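Local atomic coordinates of pheromone response PrgU-like domain-containing protein (Enterococcus faecalis, PDB entry 2GMQ), a protein that is of unknown function but probably takes part in the plasmid-encoded pheromone response of Enterococcus faecalis. Residues L34-L39 / V94-I99; E76-K81 / F98-I103. All blocks are in the same frame, centred on the assembly; numbering follows the deposited sequence. Where two conformers were deposited one is given.

Interaction 1. Residues L34-L39 / V94-I99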
loop_
_atom_site.group_PDB
_atom_site.type_symbol
_atom_site.label_atom_id
_atom_site.label_comp_id
_atom_site.label_asym_id
_atom_site.label_seq_id
_atom_site.Cartn_x
_atom_site.Cartn_y
_atom_site.Cartn_z
ATOM N N LEU A 34 22.828 4.984 3.561
ATOM C CA LEU A 34 22.143 4.513 2.369
ATOM C C LEU A 34 23.218 4.107 1.299
ATOM O O LEU A 34 24.040 4.947 0.884
ATOM C CB LEU A 34 21.230 5.613 1.829
ATOM C CG LEU A 34 20.447 5.241 0.489
ATOM C CD1 LEU A 34 19.633 3.926 0.691
ATOM C CD2 LEU A 34 19.521 6.374 0.086
ATOM N N VAL A 35 23.209 2.845 0.894
ATOM C CA VAL A 35 24.326 2.326 0.090
ATOM C C VAL A 35 23.846 2.366 -1.375
ATOM O O VAL A 35 24.576 2.798 -2.279
ATOM C CB VAL A 35 24.670 0.857 0.525
ATOM C CG1 VAL A 35 25.615 0.172 -0.522
ATOM C CG2 VAL A 35 25.313 0.838 1.925
ATOM N N LYS A 36 22.632 1.862 -1.593
ATOM C CA LYS A 36 22.151 1.815 -2.974
ATOM C C LYS A 36 20.609 1.777 -3.018
ATOM O O LYS A 36 19.961 1.520 -1.995
ATOM C CB LYS A 36 22.759 0.590 -3.690
ATOM C CG LYS A 36 22.245 -0.729 -3.135
ATOM C CD LYS A 36 22.622 -1.930 -3.988
ATOM C CE LYS A 36 23.853 -2.665 -3.474
ATOM N NZ LYS A 36 23.986 -4.025 -4.255
ATOM N N VAL A 37 20.055 2.150 -4.185
ATOM C CA VAL A 37 18.603 2.115 -4.373
ATOM C C VAL A 37 18.418 1.339 -5.703
ATOM O O VAL A 37 19.277 1.438 -6.653
ATOM C CB VAL A 37 17.953 3.505 -4.517
ATOM C CG1 VAL A 37 18.373 4.446 -3.343
ATOM C CG2 VAL A 37 18.385 4.190 -5.783
ATOM N N ARG A 38 17.370 0.543 -5.761
ATOM C CA ARG A 38 17.077 -0.195 -6.936
ATOM C C ARG A 38 15.671 0.120 -7.344
ATOM O O ARG A 38 14.784 0.094 -6.516
ATOM C CB ARG A 38 17.249 -1.662 -6.516
ATOM C CG ARG A 38 16.735 -2.685 -7.409
ATOM C CD ARG A 38 16.723 -4.035 -6.595
ATOM N NE ARG A 38 15.924 -4.983 -7.343
ATOM C CZ ARG A 38 16.361 -6.164 -7.801
ATOM N NH1 ARG A 38 17.622 -6.560 -7.551
ATOM N NH2 ARG A 38 15.535 -6.941 -8.514
ATOM N N LEU A 39 15.409 0.351 -8.641
ATOM C CA LEU A 39 14.039 0.601 -9.053
ATOM C C LEU A 39 13.184 -0.643 -8.897
ATOM O O LEU A 39 13.610 -1.795 -9.194
ATOM C CB LEU A 39 13.956 1.026 -10.555
ATOM C CG LEU A 39 13.976 2.529 -10.803
ATOM C CD1 LEU A 39 12.765 3.219 -10.366
ATOM C CD2 LEU A 39 15.236 3.175 -10.114
ATOM N N VAL A 94 16.565 -4.205 -14.024
ATOM C CA VAL A 94 16.168 -2.969 -13.369
ATOM C C VAL A 94 17.419 -2.146 -13.011
ATOM O O VAL A 94 18.463 -2.729 -12.736
ATOM C CB VAL A 94 15.313 -3.253 -12.092
ATOM C CG1 VAL A 94 14.108 -4.150 -12.373
ATOM C CG2 VAL A 94 16.119 -3.790 -10.949
ATOM N N PRO A 95 17.327 -0.791 -13.085
ATOM C CA PRO A 95 18.460 0.111 -12.765
ATOM C C PRO A 95 18.754 0.135 -11.260
ATOM O O PRO A 95 17.801 0.179 -10.478
ATOM C CB PRO A 95 17.948 1.511 -13.142
ATOM C CG PRO A 95 16.644 1.381 -13.709
ATOM C CD PRO A 95 16.159 -0.067 -13.620
ATOM N N VAL A 96 20.054 0.242 -10.894
ATOM C CA VAL A 96 20.489 0.358 -9.522
ATOM C C VAL A 96 21.476 1.526 -9.492
ATOM O O VAL A 96 22.347 1.625 -10.412
ATOM C CB VAL A 96 21.255 -0.922 -9.116
ATOM C CG1 VAL A 96 21.865 -0.808 -7.736
ATOM C CG2 VAL A 96 20.365 -2.175 -9.339
ATOM N N PHE A 97 21.364 2.332 -8.432
ATOM C CA PHE A 97 22.323 3.472 -8.274
ATOM C C PHE A 97 22.998 3.334 -6.937
ATOM O O PHE A 97 22.331 2.960 -5.952
ATOM C CB PHE A 97 21.580 4.793 -8.275
ATOM C CG PHE A 97 20.936 5.076 -9.595
ATOM C CD1 PHE A 97 21.669 5.721 -10.615
ATOM C CD2 PHE A 97 19.568 4.719 -9.800
ATOM C CE1 PHE A 97 21.101 5.992 -11.882
ATOM C CE2 PHE A 97 18.968 4.981 -11.075
ATOM C CZ PHE A 97 19.711 5.617 -12.103
ATOM N N PHE A 98 24.278 3.677 -6.911
ATOM C CA PHE A 98 25.024 3.605 -5.649
ATOM C C PHE A 98 25.142 5.008 -5.146
ATOM O O PHE A 98 25.578 5.904 -5.877
ATOM C CB PHE A 98 26.373 2.981 -5.797
ATOM C CG PHE A 98 26.295 1.470 -6.093
ATOM C CD1 PHE A 98 26.531 0.552 -5.074
ATOM C CD2 PHE A 98 25.877 1.035 -7.326
ATOM C CE1 PHE A 98 26.430 -0.841 -5.325
ATOM C CE2 PHE A 98 25.763 -0.381 -7.642
ATOM C CZ PHE A 98 26.028 -1.315 -6.632
ATOM N N ILE A 99 24.732 5.177 -3.907
ATOM C CA ILE A 99 24.606 6.539 -3.375
ATOM C C ILE A 99 25.955 7.061 -2.882
ATOM O O ILE A 99 26.547 6.453 -1.984
ATOM C CB ILE A 99 23.550 6.587 -2.292
ATOM C CG1 ILE A 99 22.146 6.160 -2.803
ATOM C CG2 ILE A 99 23.379 8.011 -1.766
ATOM C CD1 ILE A 99 21.795 6.792 -4.118
HETATM O O HOH W 1 27.048 3.693 -1.866
#
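Strands 34-39 and 94-98 are the two central, neighbouring strands of the four-stranded antiparallel sheet in this PrgU-like domain, flanked by strands 23-27 and 83-85. Their short axes approach to 4.8 Å at 163°, so the pairing is antiparallel. V37 and F97 form the hydrogen-bonded pair: V37 N donates to F97 O at 3.0 Å and F97 N to V37 O at 2.9 Å, both nearly along the C=O axis. K36 with F98 and R38 with V96 are the non-hydrogen-bonded pairs beside it. L39 N reaches P95 O in the straightest bond, 171° at the hydrogen. At the other end I99 N meets V35 O from above the carbonyl plane, and water 1 donates to both V35 O and I99 O, bridging the two carbonyls.

K36, R38, V96 and F98 share one face. K36 starts in the crowded position between backbone N and carbonyl carbon (chi1 67°), which sends its chain alongside F98, and its CE lies 3.7 Å from F98 CE1. R38 is extended, so that V94 CG2 sits over one face of its guanidinium, offset toward the rim. V37 and F97 occupy the other face, with V37 CG2 and L39 CD2 near the edge of the F97 ring. I99 CG1 packs 3.8 Å from L34 CG. One face thus mixes the aliphatic stems of K36 and R38 with V96 and F98, while V37 and F97 make the other apolar, implying that between these two segments backbone hydrogen bonds and apolar contacts carry the pairing.

Interaction 2. Residues E76-K81 / F98-I103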
loop_
_atom_site.group_PDB
_atom_site.type_symbol
_atom_site.label_atom_id
_atom_site.label_comp_id
_atom_site.label_asym_id
_atom_site.label_seq_id
_atom_site.Cartn_x
_atom_site.Cartn_y
_atom_site.Cartn_z
ATOM N N GLU A 76 23.745 12.713 -4.541
ATOM C CA GLU A 76 24.655 12.373 -5.638
ATOM C C GLU A 76 24.859 10.863 -5.625
ATOM O O GLU A 76 24.862 10.229 -4.535
ATOM C CB GLU A 76 26.011 13.050 -5.476
ATOM C CG GLU A 76 25.960 14.556 -5.240
ATOM C CD GLU A 76 27.342 15.118 -5.248
ATOM O OE1 GLU A 76 28.059 14.871 -4.265
ATOM O OE2 GLU A 76 27.721 15.775 -6.242
ATOM N N VAL A 77 25.029 10.318 -6.817
ATOM C CA VAL A 77 25.378 8.916 -7.040
ATOM C C VAL A 77 26.809 8.823 -7.556
ATOM O O VAL A 77 27.418 9.848 -7.889
ATOM C CB VAL A 77 24.384 8.240 -8.046
ATOM C CG1 VAL A 77 22.910 8.437 -7.520
ATOM C CG2 VAL A 77 24.589 8.832 -9.487
ATOM N N TYR A 78 27.349 7.594 -7.627
ATOM C CA TYR A 78 28.606 7.311 -8.228
ATOM C C TYR A 78 28.253 6.876 -9.646
ATOM O O TYR A 78 27.799 5.745 -9.814
ATOM C CB TYR A 78 29.299 6.150 -7.496
ATOM C CG TYR A 78 29.738 6.420 -6.086
ATOM C CD1 TYR A 78 30.811 7.283 -5.827
ATOM C CD2 TYR A 78 29.128 5.769 -5.001
ATOM C CE1 TYR A 78 31.278 7.526 -4.481
ATOM C CE2 TYR A 78 29.597 6.013 -3.646
ATOM C CZ TYR A 78 30.662 6.871 -3.424
ATOM O OH TYR A 78 31.091 7.064 -2.136
ATOM N N PRO A 79 28.318 7.801 -10.642
ATOM C CA PRO A 79 27.785 7.403 -11.965
ATOM C C PRO A 79 28.433 6.156 -12.550
ATOM O O PRO A 79 27.786 5.447 -13.313
ATOM C CB PRO A 79 28.061 8.630 -12.878
ATOM C CG PRO A 79 28.467 9.704 -12.013
ATOM C CD PRO A 79 28.598 9.242 -10.574
ATOM N N GLU A 80 29.686 5.898 -12.206
ATOM C CA GLU A 80 30.394 4.769 -12.836
ATOM C C GLU A 80 30.026 3.413 -12.231
ATOM O O GLU A 80 30.370 2.380 -12.806
ATOM C CB GLU A 80 31.928 5.001 -12.931
ATOM C CG GLU A 80 32.365 6.399 -13.420
ATOM C CD GLU A 80 31.906 6.775 -14.844
ATOM O OE1 GLU A 80 31.429 7.931 -14.985
ATOM O OE2 GLU A 80 32.015 5.955 -15.810
ATOM N N LYS A 81 29.233 3.445 -11.158
ATOM C CA LYS A 81 28.713 2.254 -10.495
ATOM C C LYS A 81 27.250 1.933 -10.895
ATOM O O LYS A 81 26.742 0.864 -10.566
ATOM C CB LYS A 81 28.783 2.416 -8.977
ATOM C CG LYS A 81 30.249 2.603 -8.496
ATOM C CD LYS A 81 30.324 2.562 -7.009
ATOM C CE LYS A 81 31.753 3.054 -6.551
ATOM N NZ LYS A 81 31.874 3.674 -5.171
ATOM N N PHE A 98 24.278 3.677 -6.911
ATOM C CA PHE A 98 25.024 3.605 -5.649
ATOM C C PHE A 98 25.142 5.008 -5.146
ATOM O O PHE A 98 25.578 5.904 -5.877
ATOM C CB PHE A 98 26.373 2.981 -5.797
ATOM C CG PHE A 98 26.295 1.470 -6.093
ATOM C CD1 PHE A 98 26.531 0.552 -5.074
ATOM C CD2 PHE A 98 25.877 1.035 -7.326
ATOM C CE1 PHE A 98 26.430 -0.841 -5.325
ATOM C CE2 PHE A 98 25.763 -0.381 -7.642
ATOM C CZ PHE A 98 26.028 -1.315 -6.632
ATOM N N ILE A 99 24.732 5.177 -3.907
ATOM C CA ILE A 99 24.606 6.539 -3.375
ATOM C C ILE A 99 25.955 7.061 -2.882
ATOM O O ILE A 99 26.547 6.453 -1.984
ATOM C CB ILE A 99 23.550 6.587 -2.292
ATOM C CG1 ILE A 99 22.146 6.160 -2.803
ATOM C CG2 ILE A 99 23.379 8.011 -1.766
ATOM C CD1 ILE A 99 21.795 6.792 -4.118
ATOM N N LYS A 100 26.330 8.261 -3.358
ATOM C CA LYS A 100 27.555 8.954 -2.917
ATOM C C LYS A 100 27.336 9.935 -1.742
ATOM O O LYS A 100 28.153 9.976 -0.765
ATOM C CB LYS A 100 28.120 9.710 -4.140
ATOM C CG LYS A 100 29.353 10.635 -3.755
ATOM C CD LYS A 100 30.157 11.015 -4.923
ATOM C CE LYS A 100 29.395 11.877 -5.874
ATOM N NZ LYS A 100 30.296 12.388 -7.003
ATOM N N THR A 101 26.315 10.765 -1.864
ATOM C CA THR A 101 26.005 11.677 -0.700
ATOM C C THR A 101 25.738 10.837 0.557
ATOM O O THR A 101 24.817 9.995 0.608
ATOM C CB THR A 101 24.804 12.485 -1.011
ATOM O OG1 THR A 101 25.090 13.259 -2.188
ATOM C CG2 THR A 101 24.395 13.333 0.264
ATOM N N PRO A 102 26.524 11.046 1.638
ATOM C CA PRO A 102 26.219 10.284 2.870
ATOM C C PRO A 102 24.891 10.682 3.492
ATOM O O PRO A 102 24.596 11.900 3.682
ATOM C CB PRO A 102 27.441 10.606 3.801
ATOM C CG PRO A 102 28.456 11.092 2.844
ATOM C CD PRO A 102 27.719 11.900 1.828
ATOM N N ILE A 103 24.046 9.681 3.712
ATOM C CA ILE A 103 22.801 9.927 4.415
ATOM C C ILE A 103 22.415 8.700 5.197
ATOM O O ILE A 103 22.484 7.583 4.635
ATOM C CB ILE A 103 21.655 10.373 3.531
ATOM C CG1 ILE A 103 20.471 10.760 4.467
ATOM C CG2 ILE A 103 21.326 9.301 2.481
ATOM C CD1 ILE A 103 19.425 11.590 3.960
HETATM O O HOH W 2 27.970 12.315 -8.663
HETATM O O HOH W 3 25.410 4.633 -9.097
#
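The Y78 ring is sandwiched between two lysines. K100 CB stands over the centre of one face, 3.8 Å from the ring centroid and 7° off its normal, a CH-pi contact; over the opposite face K81 NZ lies 3.4 Å above the plane, where a charged amine would be expected to interact favourably with the pi cloud. F98 CB comes in at the ring edge, in plane, 4.0 Å from Y78 CD2. K100 leaves with CG anti to the backbone N (chi1 173°) and bends at chi3, so CG and CD follow the tyrosine rim at CE1 before NZ donates to water 2, which in turn donates to V77 O. K81 is extended beyond CG, and while its tip crosses Y78, its CB rests 3.6 Å from F98 CD2.

The backbones meet at a single bridge, V77 with I99. Y78 N donates to F98 O nearly along the C=O axis, and E76 O is gripped twice, by K100 N at 2.7 Å and T101 N at 3.1 Å, both from above the carbonyl plane. T101 OG1, anti to its own carbonyl carbon (chi1 -60°), accepts from E76 N at 2.8 Å, so E76 is held through both its N and its O. Water 3 ties Y78 O to F98 N. E76 OE1 remains 4.3 Å from K100 NZ, beyond a salt bridge, although the charges may still attract. On the inner side V77 CG1 meets I99 CD1.

The isolated bridge pins one loop to another: the connection from strand 71-76 to strand 83-85 is fastened to the one leading from strand 94-98 to helix 105-112.

Interaction 1 is the more buried, its centre 5 Å from the centre of the chain; interaction 2 lies 9 Å out and is partly exposed. They run on along one chain, sharing F98 and I99: I99 N serves the sheet, whereas F98 O serves the loop. Regular pairing, with apolar packing on both sides of the strands, gives way to a single bridge, a threonine hydroxyl and two lysines about a tyrosine. Contact between the two is direct, since F97 CB packs against V77 CG1, and L34 N probably hydrogen-bonds I103 O. Segment 98-103 therefore links the four-stranded sheet to the end of the three-stranded one, where strand 71-76 finishes.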